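Local structure of carbohydrate kinase, FGGY (Rhodospirillum rubrum, 3IFR) at residues S249-G254 against Y288-G293; S437-A442 against D456-L461. The protein probably phosphorylates D-xylulose, as a sugar kinase of the FGGY family built on the actin-like ATPase fold. All coordinates share one frame; numbering follows the deposited sequence.

Interactions 1 and 2 lie side by side, with centres about 9 Å apart, and both are buried and apolar. Interaction 1, nearer the centre of the chain, sets the end of helix 245-252 against a loop between two strands of the second sheet; interaction 2 sets helix 437-448 against the short 3-10 turn that leads into that sheet's edge strand 463-468. Each has one partly exposed member, Val291 in interaction 1 and Leu461 in interaction 2. The two helices also meet directly: Leu251 CD2 lies 3.6 Å from Gly440 O, and Ser249 and Ser437 share a weak hydrogen bond through their hydroxyls. Leucine tips dominate the first contact, whereas one valine methyl serves as the hub of the second.

Interaction 1 (S249-G254 against Y288-G293); sequences SALAAG and YHLVPG
Leu251, which reaches across to Leu290 and Val291, has its carbonyl oxygen held from its own side of the contact: Gly254 N donates to Leu251 O at 2.7 Å. That bond belongs to the Schellman motif closing helix 245-252, where Gly254 leaves helical geometry with a positive phi of 84°. The side chain of Leu251 extends with CG anti to the backbone N (chi1 -176°), which sends CG out to the side of the loop, where CD1 and CD2 divide between its residues. CD2 meets CD1 of Leu290 at 3.9 Å, the two leucines crossing at a slant. CD1, the other branch, lies 4.2 Å from CG2 of Val291, with the side chains nearly perpendicular, and it also approaches the His289 ring obliquely. The same Val291 methyl sits over one face of that ring, near its rim, so valine and imidazole form one surface for the leucine. Ile247, a turn earlier in the helix, touches both His289 and Leu290, while Trp443 and Val444 of helix 437-448 extend the apolar cluster. The contact thus joins the helix after strand 238-244 of the first sheet to a loop of the second by hydrophobic burial and fit of shape, without polar bonds between the segments.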
loop_
_atom_site.group_PDB
_atom_site.type_symbol
_atom_site.label_atom_id
_atom_site.label_comp_id
_atom_site.label_asym_id
_atom_site.label_seq_id
_atom_site.Cartn_x
_atom_site.Cartn_y
_atom_site.Cartn_z
ATOM N N SER A 249 -5.952 -2.467 -3.808
ATOM C CA SER A 249 -6.701 -1.281 -3.404
ATOM C C SER A 249 -6.738 -0.256 -4.530
ATOM O O SER A 249 -7.776 0.347 -4.783
ATOM C CB SER A 249 -6.142 -0.642 -2.139
ATOM O OG SER A 249 -6.918 -1.026 -1.032
ATOM N N ALA A 250 -5.619 -0.051 -5.223
ATOM C CA ALA A 250 -5.641 0.917 -6.326
ATOM C C ALA A 250 -6.659 0.468 -7.393
ATOM O O ALA A 250 -7.539 1.212 -7.777
ATOM C CB ALA A 250 -4.270 1.113 -6.920
ATOM N N LEU A 251 -6.543 -0.762 -7.847
ATOM C CA LEU A 251 -7.528 -1.359 -8.759
ATOM C C LEU A 251 -8.976 -1.120 -8.334
ATOM O O LEU A 251 -9.785 -0.675 -9.101
ATOM C CB LEU A 251 -7.290 -2.866 -8.815
ATOM C CG LEU A 251 -8.207 -3.562 -9.808
ATOM C CD1 LEU A 251 -8.033 -2.923 -11.184
ATOM C CD2 LEU A 251 -7.937 -5.079 -9.822
ATOM N N ALA A 252 -9.304 -1.428 -7.097
ATOM C CA ALA A 252 -10.675 -1.238 -6.596
ATOM C C ALA A 252 -11.077 0.201 -6.656
ATOM O O ALA A 252 -12.260 0.517 -6.826
ATOM C CB ALA A 252 -10.815 -1.777 -5.141
ATOM N N ALA A 253 -10.124 1.098 -6.493
ATOM C CA ALA A 253 -10.463 2.510 -6.616
ATOM C C ALA A 253 -10.592 2.928 -8.089
ATOM O O ALA A 253 -10.867 4.078 -8.391
ATOM C CB ALA A 253 -9.475 3.404 -5.847
ATOM N N GLY A 254 -10.409 1.983 -8.996
ATOM C CA GLY A 254 -10.500 2.274 -10.415
ATOM C C GLY A 254 -9.245 2.830 -11.049
ATOM O O GLY A 254 -9.325 3.567 -12.016
ATOM N N TYR A 288 4.526 -4.160 -10.080
ATOM C CA TYR A 288 3.728 -4.463 -11.250
ATOM C C TYR A 288 2.289 -4.133 -10.921
ATOM O O TYR A 288 1.853 -4.343 -9.794
ATOM C CB TYR A 288 3.824 -5.929 -11.610
ATOM C CG TYR A 288 5.202 -6.334 -12.088
ATOM C CD1 TYR A 288 5.562 -6.192 -13.415
ATOM C CD2 TYR A 288 6.137 -6.869 -11.204
ATOM C CE1 TYR A 288 6.819 -6.565 -13.853
ATOM C CE2 TYR A 288 7.391 -7.248 -11.633
ATOM C CZ TYR A 288 7.728 -7.087 -12.954
ATOM O OH TYR A 288 8.971 -7.453 -13.369
ATOM N N HIS A 289 1.524 -3.614 -11.883
ATOM C CA HIS A 289 0.093 -3.505 -11.643
ATOM C C HIS A 289 -0.529 -4.898 -11.669
ATOM O O HIS A 289 0.094 -5.848 -12.127
ATOM C CB HIS A 289 -0.561 -2.667 -12.713
ATOM C CG HIS A 289 -1.862 -2.078 -12.287
ATOM N ND1 HIS A 289 -2.217 -0.774 -12.569
ATOM C CD2 HIS A 289 -2.889 -2.600 -11.585
ATOM C CE1 HIS A 289 -3.410 -0.526 -12.063
ATOM N NE2 HIS A 289 -3.825 -1.615 -11.449
ATOM N N LEU A 290 -1.762 -5.035 -11.187
ATOM C CA LEU A 290 -2.472 -6.299 -11.379
ATOM C C LEU A 290 -2.881 -6.359 -12.843
ATOM O O LEU A 290 -2.834 -7.422 -13.468
ATOM C CB LEU A 290 -3.689 -6.441 -10.468
ATOM C CG LEU A 290 -3.472 -6.185 -8.971
ATOM C CD1 LEU A 290 -4.707 -6.460 -8.130
ATOM C CD2 LEU A 290 -2.304 -7.027 -8.498
ATOM N N VAL A 291 -3.249 -5.214 -13.406
ATOM C CA VAL A 291 -3.585 -5.164 -14.830
ATOM C C VAL A 291 -2.389 -5.540 -15.733
ATOM O O VAL A 291 -1.335 -4.909 -15.716
ATOM C CB VAL A 291 -4.192 -3.802 -15.225
ATOM C CG1 VAL A 291 -4.538 -3.792 -16.690
ATOM C CG2 VAL A 291 -5.436 -3.520 -14.421
ATOM N N PRO A 292 -2.554 -6.601 -16.515
ATOM C CA PRO A 292 -1.456 -7.168 -17.288
ATOM C C PRO A 292 -0.857 -6.129 -18.169
ATOM O O PRO A 292 -1.586 -5.492 -18.882
ATOM C CB PRO A 292 -2.156 -8.216 -18.133
ATOM C CG PRO A 292 -3.321 -8.650 -17.269
ATOM C CD PRO A 292 -3.786 -7.393 -16.631
ATOM N N GLY A 293 0.442 -5.928 -18.119
ATOM C CA GLY A 293 1.043 -4.999 -19.042
ATOM C C GLY A 293 1.382 -3.693 -18.380
ATOM O O GLY A 293 2.228 -2.945 -18.855
#

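Interaction 2 (S437-A442 against D456-L461); sequences SAVGAA and DDVTAL
Val439 meets Leu461 and Val458 through a single methyl, CG1. It lies 4.0 Å from CB of Leu461 and 4.2 Å from CD2 of the same residue, so it rests against both the root and one branch of the leucine, the two side chains crossing at an angle. From Val458 comes CG2, whose distance to Val439 CG1 is 4.2 Å. Torsions on both sides bring these methyls together: in Val439, CG1 stands opposite the backbone N (chi1 171°), and in Val458 CG2 takes the corresponding place while CG1 is left between the N and the carbonyl carbon (chi1 68°). Leu461, by contrast, has a chi1 of -109°, away from the staggered positions, and the exact placing of its branches is correspondingly less certain.

The backbone sets the spacing of Val458 and Leu461. Leu461 N donates to Val458 O at 3.0 Å, a three-residue step of the 3-10 turn that presents both side chains to the helix. Farther out, Trp443, one turn along helix 437-448, touches Asp457, Val458 and Leu461, while Asp457 OD2 accepts a hydrogen bond from Gly454 N, just ahead of 456-461. The helix itself leans on the first sheet: Val439 also touches Ile22, and Ala442 packs on Val9 and Val24. Ser437 OG is hydrogen-bonded to Asp245 O at the start of helix 245-252. A helix that follows strand 428-432 of the second sheet and packs on strands of the first is consistent with the two-domain actin-like ATPase fold. Between the two segments the 3-10 turn meets the helix by aliphatic contact, without directional bonds.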
loop_
_atom_site.group_PDB
_atom_site.type_symbol
_atom_site.label_atom_id
_atom_site.label_comp_id
_atom_site.label_asym_id
_atom_site.label_seq_id
_atom_site.Cartn_x
_atom_site.Cartn_y
_atom_site.Cartn_z
ATOM N N SER A 437 -8.842 -3.838 0.075
ATOM C CA SER A 437 -8.053 -4.605 -0.878
ATOM C C SER A 437 -8.758 -5.879 -1.318
ATOM O O SER A 437 -8.479 -6.417 -2.412
ATOM C CB SER A 437 -6.713 -5.001 -0.248
ATOM O OG SER A 437 -6.037 -3.917 0.360
ATOM N N ALA A 438 -9.657 -6.381 -0.477
ATOM C CA ALA A 438 -10.297 -7.668 -0.777
ATOM C C ALA A 438 -11.027 -7.540 -2.068
ATOM O O ALA A 438 -11.090 -8.493 -2.843
ATOM C CB ALA A 438 -11.252 -8.098 0.305
ATOM N N VAL A 439 -11.569 -6.343 -2.297
ATOM C CA VAL A 439 -12.260 -6.030 -3.545
ATOM C C VAL A 439 -11.370 -6.069 -4.795
ATOM O O VAL A 439 -11.790 -6.570 -5.863
ATOM C CB VAL A 439 -12.945 -4.641 -3.514
ATOM C CG1 VAL A 439 -13.444 -4.320 -4.911
ATOM C CG2 VAL A 439 -14.065 -4.596 -2.475
ATOM N N GLY A 440 -10.170 -5.483 -4.691
ATOM C CA GLY A 440 -9.210 -5.542 -5.779
ATOM C C GLY A 440 -8.966 -7.018 -6.044
ATOM O O GLY A 440 -8.780 -7.452 -7.185
ATOM N N ALA A 441 -8.973 -7.816 -4.984
ATOM C CA ALA A 441 -8.703 -9.258 -5.148
ATOM C C ALA A 441 -9.857 -10.058 -5.770
ATOM O O ALA A 441 -9.620 -10.847 -6.677
ATOM C CB ALA A 441 -8.191 -9.911 -3.833
ATOM N N ALA A 442 -11.094 -9.850 -5.320
ATOM C CA ALA A 442 -12.225 -10.486 -5.995
ATOM C C ALA A 442 -12.149 -10.165 -7.491
ATOM O O ALA A 442 -12.411 -11.024 -8.326
ATOM C CB ALA A 442 -13.526 -10.007 -5.444
ATOM N N ASP A 456 -11.422 -1.978 -15.552
ATOM C CA ASP A 456 -12.471 -1.034 -15.714
ATOM C C ASP A 456 -13.697 -1.162 -14.800
ATOM O O ASP A 456 -14.132 -0.240 -14.159
ATOM C CB ASP A 456 -12.929 -1.279 -17.140
ATOM C CG ASP A 456 -13.292 -0.065 -17.827
ATOM O OD1 ASP A 456 -12.498 0.855 -17.912
ATOM O OD2 ASP A 456 -14.423 -0.031 -18.280
ATOM N N ASP A 457 -14.262 -2.344 -14.769
ATOM C CA ASP A 457 -15.546 -2.518 -14.178
ATOM C C ASP A 457 -15.588 -2.644 -12.672
ATOM O O ASP A 457 -16.636 -2.594 -12.080
ATOM C CB ASP A 457 -16.257 -3.618 -14.905
ATOM C CG ASP A 457 -16.762 -3.161 -16.182
ATOM O OD1 ASP A 457 -17.547 -2.230 -16.144
ATOM O OD2 ASP A 457 -16.357 -3.675 -17.221
ATOM N N VAL A 458 -14.422 -2.756 -12.068
ATOM C CA VAL A 458 -14.289 -2.912 -10.659
ATOM C C VAL A 458 -15.096 -1.884 -9.896
ATOM O O VAL A 458 -15.525 -2.107 -8.808
ATOM C CB VAL A 458 -12.836 -2.799 -10.248
ATOM C CG1 VAL A 458 -12.330 -1.417 -10.447
ATOM C CG2 VAL A 458 -12.653 -3.197 -8.879
ATOM N N THR A 459 -15.257 -0.729 -10.472
ATOM C CA THR A 459 -15.720 0.386 -9.708
ATOM C C THR A 459 -17.199 0.376 -9.352
ATOM O O THR A 459 -17.626 1.158 -8.551
ATOM C CB THR A 459 -15.314 1.679 -10.356
ATOM O OG1 THR A 459 -14.591 2.474 -9.403
ATOM C CG2 THR A 459 -16.511 2.390 -10.835
ATOM N N ALA A 460 -17.921 -0.566 -9.937
ATOM C CA ALA A 460 -19.269 -0.928 -9.584
ATOM C C ALA A 460 -19.333 -1.445 -8.191
ATOM O O ALA A 460 -20.389 -1.607 -7.669
ATOM C CB ALA A 460 -19.798 -1.952 -10.514
ATOM N N LEU A 461 -18.190 -1.722 -7.598
ATOM C CA LEU A 461 -18.135 -2.295 -6.280
ATOM C C LEU A 461 -17.718 -1.288 -5.294
ATOM O O LEU A 461 -17.668 -1.573 -4.144
ATOM C CB LEU A 461 -17.120 -3.404 -6.242
ATOM C CG LEU A 461 -17.532 -4.835 -6.132
ATOM C CD1 LEU A 461 -18.969 -5.032 -6.315
ATOM C CD2 LEU A 461 -16.765 -5.601 -7.067
#